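Local atomic coordinates of HcgC (Methanococcus maripaludis S2, PDB entry 5O4J), a protein that acts as a SAM-dependent C-methyltransferase, probably methylating a pyridinol precursor in the biosynthesis of the iron-containing cofactor of [Fe]-hydrogenase. Residues V109-G114 / D121-F126; I46-Y51 / N92-E97; N31-F36 / V130-D135. One frame throughout, in Å; residues are numbered along the deposited sequence.

Contact 1: V109-G114 / D121-F126; sequences VIDLTG and DLISKF. With SAH (S-adenosyl-L-homocysteine), chain E; PJL ((3~{E})-3-[(~{E})-3-oxidanylprop-2-enoyl]iminopropanoic acid), chain H.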
# COMPACT_ATOMS: atom_id res chain seq x y z
N VAL A 109 -16.40 -14.32 34.44
CA VAL A 109 -17.23 -14.12 33.26
C VAL A 109 -16.35 -13.50 32.18
O VAL A 109 -15.62 -12.54 32.44
CB VAL A 109 -18.45 -13.22 33.56
CG1 VAL A 109 -19.25 -12.93 32.29
CG2 VAL A 109 -19.35 -13.87 34.61
N ILE A 110 -16.40 -14.07 30.98
CA ILE A 110 -15.67 -13.55 29.84
C ILE A 110 -16.67 -13.38 28.71
O ILE A 110 -17.30 -14.36 28.29
CB ILE A 110 -14.51 -14.46 29.41
CG1 ILE A 110 -13.56 -14.68 30.60
CG2 ILE A 110 -13.77 -13.86 28.22
CD1 ILE A 110 -12.38 -15.58 30.30
N ASP A 111 -16.80 -12.16 28.20
CA ASP A 111 -17.66 -11.88 27.05
C ASP A 111 -16.78 -11.71 25.83
O ASP A 111 -16.04 -10.73 25.71
CB ASP A 111 -18.49 -10.62 27.26
CG ASP A 111 -19.12 -10.15 25.96
OD1 ASP A 111 -19.52 -11.01 25.14
OD2 ASP A 111 -19.17 -8.92 25.73
N LEU A 112 -16.88 -12.66 24.90
CA LEU A 112 -16.13 -12.64 23.65
C LEU A 112 -17.02 -12.33 22.45
O LEU A 112 -16.58 -12.50 21.31
CB LEU A 112 -15.44 -13.99 23.44
CG LEU A 112 -14.52 -14.44 24.57
CD1 LEU A 112 -14.01 -15.85 24.33
CD2 LEU A 112 -13.35 -13.48 24.71
N THR A 113 -18.26 -11.86 22.68
CA THR A 113 -19.21 -11.79 21.58
C THR A 113 -18.98 -10.57 20.69
O THR A 113 -19.34 -10.60 19.52
CB THR A 113 -20.65 -11.79 22.10
OG1 THR A 113 -20.89 -10.66 22.94
CG2 THR A 113 -20.94 -13.07 22.86
N GLY A 114 -18.40 -9.50 21.23
CA GLY A 114 -18.08 -8.35 20.40
C GLY A 114 -19.32 -7.71 19.81
O GLY A 114 -20.36 -7.58 20.46
N ASP A 121 -27.38 -5.74 30.03
CA ASP A 121 -28.42 -6.24 30.93
C ASP A 121 -28.14 -7.67 31.37
O ASP A 121 -28.28 -8.01 32.55
CB ASP A 121 -29.78 -6.14 30.23
CG ASP A 121 -30.95 -6.39 31.16
OD1 ASP A 121 -30.86 -7.28 32.04
OD2 ASP A 121 -31.97 -5.69 31.02
N LEU A 122 -27.76 -8.55 30.43
CA LEU A 122 -27.46 -9.93 30.79
C LEU A 122 -26.20 -10.03 31.65
O LEU A 122 -26.17 -10.78 32.63
CB LEU A 122 -27.32 -10.79 29.53
CG LEU A 122 -26.91 -12.25 29.75
CD1 LEU A 122 -27.93 -12.97 30.62
CD2 LEU A 122 -26.76 -12.96 28.41
N ILE A 123 -25.16 -9.27 31.30
CA ILE A 123 -23.94 -9.28 32.09
C ILE A 123 -24.24 -8.82 33.52
O ILE A 123 -23.69 -9.37 34.48
CB ILE A 123 -22.88 -8.40 31.42
CG1 ILE A 123 -22.50 -9.02 30.07
CG2 ILE A 123 -21.66 -8.23 32.34
CD1 ILE A 123 -21.50 -8.22 29.28
N SER A 124 -25.11 -7.83 33.67
CA SER A 124 -25.44 -7.31 34.99
C SER A 124 -26.08 -8.35 35.90
O SER A 124 -26.19 -8.12 37.11
CB SER A 124 -26.37 -6.10 34.86
OG SER A 124 -27.70 -6.52 34.60
N LYS A 125 -26.51 -9.48 35.35
CA LYS A 125 -27.13 -10.52 36.16
C LYS A 125 -26.10 -11.36 36.91
O LYS A 125 -26.49 -12.20 37.73
CB LYS A 125 -28.00 -11.42 35.28
CG LYS A 125 -29.04 -10.64 34.48
CD LYS A 125 -30.44 -11.20 34.66
CE LYS A 125 -31.48 -10.32 33.99
NZ LYS A 125 -31.69 -9.02 34.71
N PHE A 126 -24.81 -11.15 36.66
CA PHE A 126 -23.75 -11.89 37.32
C PHE A 126 -23.04 -11.00 38.33
O PHE A 126 -23.12 -9.77 38.29
CB PHE A 126 -22.75 -12.43 36.28
CG PHE A 126 -23.41 -13.25 35.21
CD1 PHE A 126 -23.86 -14.53 35.48
CD2 PHE A 126 -23.60 -12.73 33.94
CE1 PHE A 126 -24.48 -15.28 34.51
CE2 PHE A 126 -24.23 -13.48 32.96
CZ PHE A 126 -24.67 -14.76 33.24
N SAH E . -14.46 -11.76 19.02
CA SAH E . -14.57 -13.16 18.51
CB SAH E . -15.69 -13.24 17.47
CG SAH E . -17.07 -13.26 18.14
SD SAH E . -18.37 -13.49 16.95
C SAH E . -13.30 -13.63 17.87
O SAH E . -13.26 -14.78 17.38
OXT SAH E . -12.34 -12.84 17.85
C5' SAH E . -19.79 -13.57 18.00
C4' SAH E . -19.97 -14.92 18.67
O4' SAH E . -20.81 -14.75 19.83
C3' SAH E . -20.71 -15.90 17.78
O3' SAH E . -20.34 -17.26 18.08
C2' SAH E . -22.15 -15.61 18.13
O2' SAH E . -23.06 -16.66 17.79
C1' SAH E . -22.06 -15.40 19.62
N9 SAH E . -23.10 -14.51 20.16
C8 SAH E . -23.58 -13.38 19.59
N7 SAH E . -24.50 -12.81 20.41
C5 SAH E . -24.58 -13.58 21.52
C6 SAH E . -25.35 -13.55 22.77
N6 SAH E . -26.23 -12.55 23.01
N1 SAH E . -25.14 -14.54 23.66
C2 SAH E . -24.26 -15.53 23.44
N3 SAH E . -23.53 -15.63 22.32
C4 SAH E . -23.66 -14.69 21.35
O14 PJL H . -15.25 -12.07 13.46
C12 PJL H . -14.70 -11.00 13.04
O13 PJL H . -13.47 -10.88 12.86
C10 PJL H . -15.49 -9.75 12.72
C4 PJL H . -16.66 -9.53 13.63
N5 PJL H . -17.77 -10.09 13.42
C6 PJL H . -18.86 -9.91 14.21
O8 PJL H . -19.98 -10.01 13.75
C7 PJL H . -18.73 -9.57 15.64
C2 PJL H . -17.54 -9.40 16.22
O1 PJL H . -17.38 -9.09 17.48
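The F126 ring is met obliquely by V109, whose CG2 branch reaches the root of the aromatic side chain, 4.1 Å from F126 CB, the two side chains crossing at about a right angle. The second flat group, the D111 carboxylate, has partners on both oxygens. Beyond OD2 lies I123, whose CD1 stops 4.3 Å from D111 OD2, and the same oxygen forms a salt bridge with R153. OD1 takes two donors. The hydroxyl T113 OG1 comes in at 2.6 Å to D111 OD1 on the syn lone pair, while T113 N arrives from above the carboxylate plane, 2.9 Å from that oxygen, closing an Asx turn. With chi1 at 61°, T113 OG1 lies between the backbone N and the carbonyl carbon, within reach of the carboxylate, and CG2 faces the ligand, 3.5 Å from SAH C4. The turn is thereby fixed against the carboxylate, and its carbonyls are presented to the ligands: L112 O accepts a weak bond from SAH N, and T113 O lies 3.2 Å from its donor, PJL O1. Loose, mostly apolar contacts tie strand 108-111 to the end of helix 120-123 and the turn that follows, while the end of the strand bends into the site. This is the layout of a beta-alpha-beta unit in a Rossmann-like methyltransferase, where the loop after the strand binds the ligand.

Contact 2: I46-Y51 / N92-E97; sequences IVFGAY and NKLQLE. With SAH (S-adenosyl-L-homocysteine), chain E.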
# COMPACT_ATOMS: atom_id res chain seq x y z
N ILE A 46 -17.88 -18.70 32.98
CA ILE A 46 -18.81 -18.65 31.87
C ILE A 46 -18.21 -17.78 30.78
O ILE A 46 -17.82 -16.64 31.03
CB ILE A 46 -20.20 -18.14 32.30
CG1 ILE A 46 -20.84 -19.19 33.21
CG2 ILE A 46 -21.08 -17.87 31.07
CD1 ILE A 46 -22.29 -18.96 33.56
N VAL A 47 -18.12 -18.34 29.57
CA VAL A 47 -17.55 -17.67 28.41
C VAL A 47 -18.67 -17.51 27.39
O VAL A 47 -19.26 -18.51 26.96
CB VAL A 47 -16.38 -18.46 27.82
CG1 VAL A 47 -15.82 -17.76 26.58
CG2 VAL A 47 -15.31 -18.67 28.88
N PHE A 48 -18.96 -16.27 27.01
CA PHE A 48 -19.95 -15.98 25.98
C PHE A 48 -19.26 -15.86 24.63
O PHE A 48 -18.32 -15.06 24.47
CB PHE A 48 -20.71 -14.69 26.29
CG PHE A 48 -21.61 -14.78 27.49
CD1 PHE A 48 -22.90 -15.24 27.37
CD2 PHE A 48 -21.15 -14.38 28.73
CE1 PHE A 48 -23.73 -15.32 28.47
CE2 PHE A 48 -21.97 -14.46 29.84
CZ PHE A 48 -23.26 -14.93 29.71
N GLY A 49 -19.72 -16.64 23.65
CA GLY A 49 -19.20 -16.58 22.30
C GLY A 49 -18.24 -17.70 21.98
O GLY A 49 -17.06 -17.63 22.30
N ALA A 50 -18.75 -18.76 21.35
CA ALA A 50 -17.93 -19.93 21.05
C ALA A 50 -17.03 -19.69 19.85
O ALA A 50 -15.88 -20.15 19.82
CB ALA A 50 -18.82 -21.15 20.80
N TYR A 51 -17.53 -18.98 18.85
CA TYR A 51 -16.76 -18.69 17.64
C TYR A 51 -16.07 -17.34 17.80
O TYR A 51 -16.67 -16.43 18.38
CB TYR A 51 -17.71 -18.69 16.44
CG TYR A 51 -17.14 -18.09 15.17
CD1 TYR A 51 -17.15 -16.73 14.96
CD2 TYR A 51 -16.63 -18.91 14.17
CE1 TYR A 51 -16.66 -16.18 13.81
CE2 TYR A 51 -16.14 -18.37 13.00
CZ TYR A 51 -16.15 -17.00 12.82
OH TYR A 51 -15.65 -16.46 11.65
N ASN A 92 -30.77 -19.44 25.49
CA ASN A 92 -32.07 -19.72 26.10
C ASN A 92 -31.93 -20.62 27.32
O ASN A 92 -32.56 -20.37 28.36
CB ASN A 92 -33.01 -20.36 25.08
CG ASN A 92 -34.18 -19.48 24.73
OD1 ASN A 92 -35.19 -19.47 25.44
ND2 ASN A 92 -34.06 -18.73 23.64
N LYS A 93 -31.11 -21.67 27.22
CA LYS A 93 -30.92 -22.57 28.35
C LYS A 93 -30.27 -21.86 29.53
O LYS A 93 -30.59 -22.15 30.69
CB LYS A 93 -30.08 -23.78 27.93
CG LYS A 93 -29.92 -24.82 29.03
CD LYS A 93 -28.93 -25.90 28.66
CE LYS A 93 -28.80 -26.91 29.79
NZ LYS A 93 -27.82 -27.99 29.50
N LEU A 94 -29.34 -20.95 29.26
CA LEU A 94 -28.73 -20.19 30.34
C LEU A 94 -29.76 -19.31 31.03
O LEU A 94 -29.90 -19.33 32.26
CB LEU A 94 -27.60 -19.31 29.80
CG LEU A 94 -27.05 -18.29 30.81
CD1 LEU A 94 -26.08 -18.97 31.77
CD2 LEU A 94 -26.43 -17.11 30.11
N GLN A 95 -30.48 -18.51 30.24
CA GLN A 95 -31.43 -17.56 30.81
C GLN A 95 -32.53 -18.27 31.59
O GLN A 95 -33.08 -17.70 32.54
CB GLN A 95 -32.01 -16.70 29.69
CG GLN A 95 -30.98 -15.72 29.14
CD GLN A 95 -31.55 -14.77 28.10
OE1 GLN A 95 -32.34 -15.17 27.25
NE2 GLN A 95 -31.14 -13.51 28.17
N LEU A 96 -32.85 -19.51 31.21
CA LEU A 96 -33.81 -20.30 31.98
C LEU A 96 -33.17 -20.85 33.26
O LEU A 96 -33.80 -20.84 34.32
CB LEU A 96 -34.36 -21.44 31.12
CG LEU A 96 -35.39 -22.36 31.78
CD1 LEU A 96 -36.69 -21.63 32.09
CD2 LEU A 96 -35.66 -23.53 30.87
N GLU A 97 -31.93 -21.34 33.17
CA GLU A 97 -31.26 -21.84 34.37
C GLU A 97 -30.97 -20.72 35.36
O GLU A 97 -30.92 -20.96 36.57
CB GLU A 97 -29.96 -22.57 34.00
CG GLU A 97 -29.61 -23.69 34.99
CD GLU A 97 -29.28 -25.01 34.31
OE1 GLU A 97 -28.77 -24.99 33.17
OE2 GLU A 97 -29.56 -26.07 34.91
N SAH E . -14.46 -11.76 19.02
CA SAH E . -14.57 -13.16 18.51
CB SAH E . -15.69 -13.24 17.47
CG SAH E . -17.07 -13.26 18.14
SD SAH E . -18.37 -13.49 16.95
C SAH E . -13.30 -13.63 17.87
O SAH E . -13.26 -14.78 17.38
OXT SAH E . -12.34 -12.84 17.85
C5' SAH E . -19.79 -13.57 18.00
C4' SAH E . -19.97 -14.92 18.67
O4' SAH E . -20.81 -14.75 19.83
C3' SAH E . -20.71 -15.90 17.78
O3' SAH E . -20.34 -17.26 18.08
C2' SAH E . -22.15 -15.61 18.13
O2' SAH E . -23.06 -16.66 17.79
C1' SAH E . -22.06 -15.40 19.62
N9 SAH E . -23.10 -14.51 20.16
C8 SAH E . -23.58 -13.38 19.59
N7 SAH E . -24.50 -12.81 20.41
C5 SAH E . -24.58 -13.58 21.52
C6 SAH E . -25.35 -13.55 22.77
N6 SAH E . -26.23 -12.55 23.01
N1 SAH E . -25.14 -14.54 23.66
C2 SAH E . -24.26 -15.53 23.44
N3 SAH E . -23.53 -15.63 22.32
C4 SAH E . -23.66 -14.69 21.35
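L94 overlaps the rim of F48: its CD2 methyl lies near the plane of the ring, 3.6 Å from F48 CE1, and the two side chains cross at about a right angle. The other branch, L94 CD1, reaches along the strand to the end of I46, 4.2 Å from I46 CD1. One leucine therefore touches, with its two branches, two residues that flank V47 on strand 42-48. Its CG is turned anti to the backbone N (chi1 170°), which carries the forked end off helix 91-99 and down onto the sheet. No hydrogen bond joins the segments, so the contact rests on shape and the burial of carbon. Strand 42-48 lies inside the mostly parallel sheet, between 65-72 and 108-111, and its run into a glycine beside the nucleoside recalls the first strand of a Rossmann-like fold; helix 91-99 covers one face of that sheet. L122 adds to the same layer, touching both F48 and Q95. The F48 ring also borders the ligand: C2 of the SAH adenine lies at its edge, 4.2 Å from F48 CD1. Beyond it the chain turns at G49, at a positive phi of 102°, and G49 CA comes within 3.5 Å of SAH O4'. Y51 then gives a weak bond from its N to the ribose O3', and its ring receives the sulfur in plane at the edge, with SAH SD 4.0 Å from Y51 CD1. I5 of the second subunit packs on this tyrosine.

Contact 3: N31-F36 / V130-D135; sequences NAIKYF and VLIVED. With SAH (S-adenosyl-L-homocysteine), chain E.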
# COMPACT_ATOMS: atom_id res chain seq x y z
N ASN A 31 -3.52 -16.58 26.02
CA ASN A 31 -2.39 -16.25 26.88
C ASN A 31 -2.53 -14.86 27.50
O ASN A 31 -2.11 -14.65 28.64
CB ASN A 31 -1.09 -16.39 26.11
CG ASN A 31 -0.66 -17.83 25.97
OD1 ASN A 31 -1.02 -18.68 26.79
ND2 ASN A 31 0.11 -18.13 24.93
N ALA A 32 -3.12 -13.91 26.77
CA ALA A 32 -3.40 -12.59 27.35
C ALA A 32 -4.34 -12.71 28.54
O ALA A 32 -4.13 -12.06 29.58
CB ALA A 32 -4.00 -11.67 26.29
N ILE A 33 -5.38 -13.52 28.41
CA ILE A 33 -6.30 -13.75 29.53
C ILE A 33 -5.58 -14.43 30.68
O ILE A 33 -5.70 -14.03 31.84
CB ILE A 33 -7.52 -14.57 29.04
CG1 ILE A 33 -8.40 -13.69 28.17
CG2 ILE A 33 -8.30 -15.15 30.22
CD1 ILE A 33 -9.40 -14.45 27.32
N LYS A 34 -4.78 -15.46 30.37
CA LYS A 34 -4.03 -16.17 31.40
C LYS A 34 -3.19 -15.21 32.22
O LYS A 34 -3.20 -15.26 33.46
CB LYS A 34 -3.13 -17.22 30.75
CG LYS A 34 -2.30 -18.04 31.74
CD LYS A 34 -1.35 -18.98 31.01
CE LYS A 34 -0.50 -19.78 31.98
NZ LYS A 34 0.49 -20.63 31.25
N TYR A 35 -2.45 -14.33 31.55
CA TYR A 35 -1.57 -13.39 32.24
C TYR A 35 -2.37 -12.44 33.11
O TYR A 35 -1.97 -12.12 34.24
CB TYR A 35 -0.74 -12.62 31.21
CG TYR A 35 0.07 -11.51 31.81
CD1 TYR A 35 1.19 -11.79 32.57
CD2 TYR A 35 -0.28 -10.18 31.61
CE1 TYR A 35 1.94 -10.77 33.12
CE2 TYR A 35 0.47 -9.16 32.16
CZ TYR A 35 1.58 -9.46 32.92
OH TYR A 35 2.33 -8.45 33.47
N PHE A 36 -3.51 -11.97 32.60
CA PHE A 36 -4.36 -11.08 33.37
C PHE A 36 -4.87 -11.75 34.64
O PHE A 36 -4.97 -11.11 35.70
CB PHE A 36 -5.52 -10.62 32.50
CG PHE A 36 -6.44 -9.65 33.17
CD1 PHE A 36 -6.04 -8.35 33.41
CD2 PHE A 36 -7.72 -10.03 33.54
CE1 PHE A 36 -6.91 -7.44 34.03
CE2 PHE A 36 -8.58 -9.13 34.15
CZ PHE A 36 -8.16 -7.83 34.39
N VAL A 130 -14.10 -11.70 38.63
CA VAL A 130 -13.40 -11.14 37.49
C VAL A 130 -14.34 -11.12 36.30
O VAL A 130 -15.05 -12.10 36.04
CB VAL A 130 -12.12 -11.93 37.16
CG1 VAL A 130 -11.46 -11.43 35.88
CG2 VAL A 130 -11.15 -11.85 38.33
N LEU A 131 -14.38 -9.99 35.60
CA LEU A 131 -15.09 -9.83 34.34
C LEU A 131 -14.09 -9.40 33.28
O LEU A 131 -13.36 -8.43 33.49
CB LEU A 131 -16.21 -8.80 34.46
CG LEU A 131 -16.87 -8.37 33.15
CD1 LEU A 131 -17.65 -9.53 32.56
CD2 LEU A 131 -17.78 -7.17 33.37
N ILE A 132 -14.06 -10.11 32.15
CA ILE A 132 -13.28 -9.72 30.99
C ILE A 132 -14.23 -9.57 29.82
O ILE A 132 -15.01 -10.49 29.54
CB ILE A 132 -12.19 -10.75 30.65
CG1 ILE A 132 -11.22 -10.90 31.82
CG2 ILE A 132 -11.45 -10.36 29.37
CD1 ILE A 132 -10.28 -12.07 31.68
N VAL A 133 -14.16 -8.44 29.12
CA VAL A 133 -14.93 -8.18 27.92
C VAL A 133 -13.96 -7.98 26.77
O VAL A 133 -13.02 -7.18 26.89
CB VAL A 133 -15.85 -6.96 28.07
CG1 VAL A 133 -16.60 -6.65 26.75
CG2 VAL A 133 -16.84 -7.16 29.19
N GLU A 134 -14.15 -8.71 25.67
CA GLU A 134 -13.30 -8.50 24.52
C GLU A 134 -13.76 -7.26 23.77
O GLU A 134 -14.94 -7.13 23.44
CB GLU A 134 -13.30 -9.72 23.59
CG GLU A 134 -12.34 -9.53 22.42
CD GLU A 134 -12.14 -10.78 21.60
OE1 GLU A 134 -12.96 -11.71 21.71
OE2 GLU A 134 -11.15 -10.81 20.84
N ASP A 135 -12.83 -6.33 23.54
CA ASP A 135 -13.09 -5.14 22.75
C ASP A 135 -12.96 -5.50 21.27
O ASP A 135 -11.85 -5.82 20.82
CB ASP A 135 -12.12 -4.03 23.16
CG ASP A 135 -12.29 -2.75 22.35
OD1 ASP A 135 -13.21 -2.66 21.51
OD2 ASP A 135 -11.47 -1.83 22.57
N SAH E . -14.46 -11.76 19.02
CA SAH E . -14.57 -13.16 18.51
CB SAH E . -15.69 -13.24 17.47
CG SAH E . -17.07 -13.26 18.14
SD SAH E . -18.37 -13.49 16.95
C SAH E . -13.30 -13.63 17.87
O SAH E . -13.26 -14.78 17.38
OXT SAH E . -12.34 -12.84 17.85
C5' SAH E . -19.79 -13.57 18.00
C4' SAH E . -19.97 -14.92 18.67
O4' SAH E . -20.81 -14.75 19.83
C3' SAH E . -20.71 -15.90 17.78
O3' SAH E . -20.34 -17.26 18.08
C2' SAH E . -22.15 -15.61 18.13
O2' SAH E . -23.06 -16.66 17.79
C1' SAH E . -22.06 -15.40 19.62
N9 SAH E . -23.10 -14.51 20.16
C8 SAH E . -23.58 -13.38 19.59
N7 SAH E . -24.50 -12.81 20.41
C5 SAH E . -24.58 -13.58 21.52
C6 SAH E . -25.35 -13.55 22.77
N6 SAH E . -26.23 -12.55 23.01
N1 SAH E . -25.14 -14.54 23.66
C2 SAH E . -24.26 -15.53 23.44
N3 SAH E . -23.53 -15.63 22.32
C4 SAH E . -23.66 -14.69 21.35
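Helix 31-36 and strand 130-134 run nearly antiparallel, at 153° between their directions, with their axes 11.1 Å apart at closest approach; the CA atoms of I33 and I132 are the closest pair, 8.2 Å apart. The spacing is that of a helix laid on a sheet, here helix 18-37 on the mostly parallel sheet of a Rossmann-like fold. F36 carries much of the contact. With chi1 at -178°, F36 stretches away from its own backbone N and lays its ring toward the strand, where it slides past I132 and V130 in the opposite direction. I132 CD1 meets the ring obliquely, 3.8 Å from F36 CD2, whereas V130 CG1 comes to the edge near the ring plane, 4.1 Å from F36 CE2. I132 CD1 also has I33 CG2 at 3.9 Å, so a single methyl touches two helix residues, three positions apart. K159 makes a cation-pi contact with F36, while I33 reaches on to I110 of the next strand. Past this apolar patch the strand turns polar. E134, its chain extended, is held through OE2 by a salt bridge to K29, a residue of the SAH site, and its OE1 accepts a weak hydrogen bond from SAH N at 3.1 Å.

Overall arrangement
All three contacts are buried and meet on one mixed sheet, but from both of its faces. Contacts 1 and 2 share the layer of helices 91-99 and 120-123, with V109 packing on F48; contact 3 lies on the other face, under helix 18-37. Backbone bonds knit the strands together: F48 N pairs with I110 O, and D111 N with I132 O. Across each interface the chemistry is largely aliphatic and aromatic, and polarity gathers at the strand ends. There L112 and T113, the turn from G49 to Y51, and E134 converge on one SAH molecule, so that contacts 2 and 3, about 7 Å apart at their nearest atoms, still serve the same site.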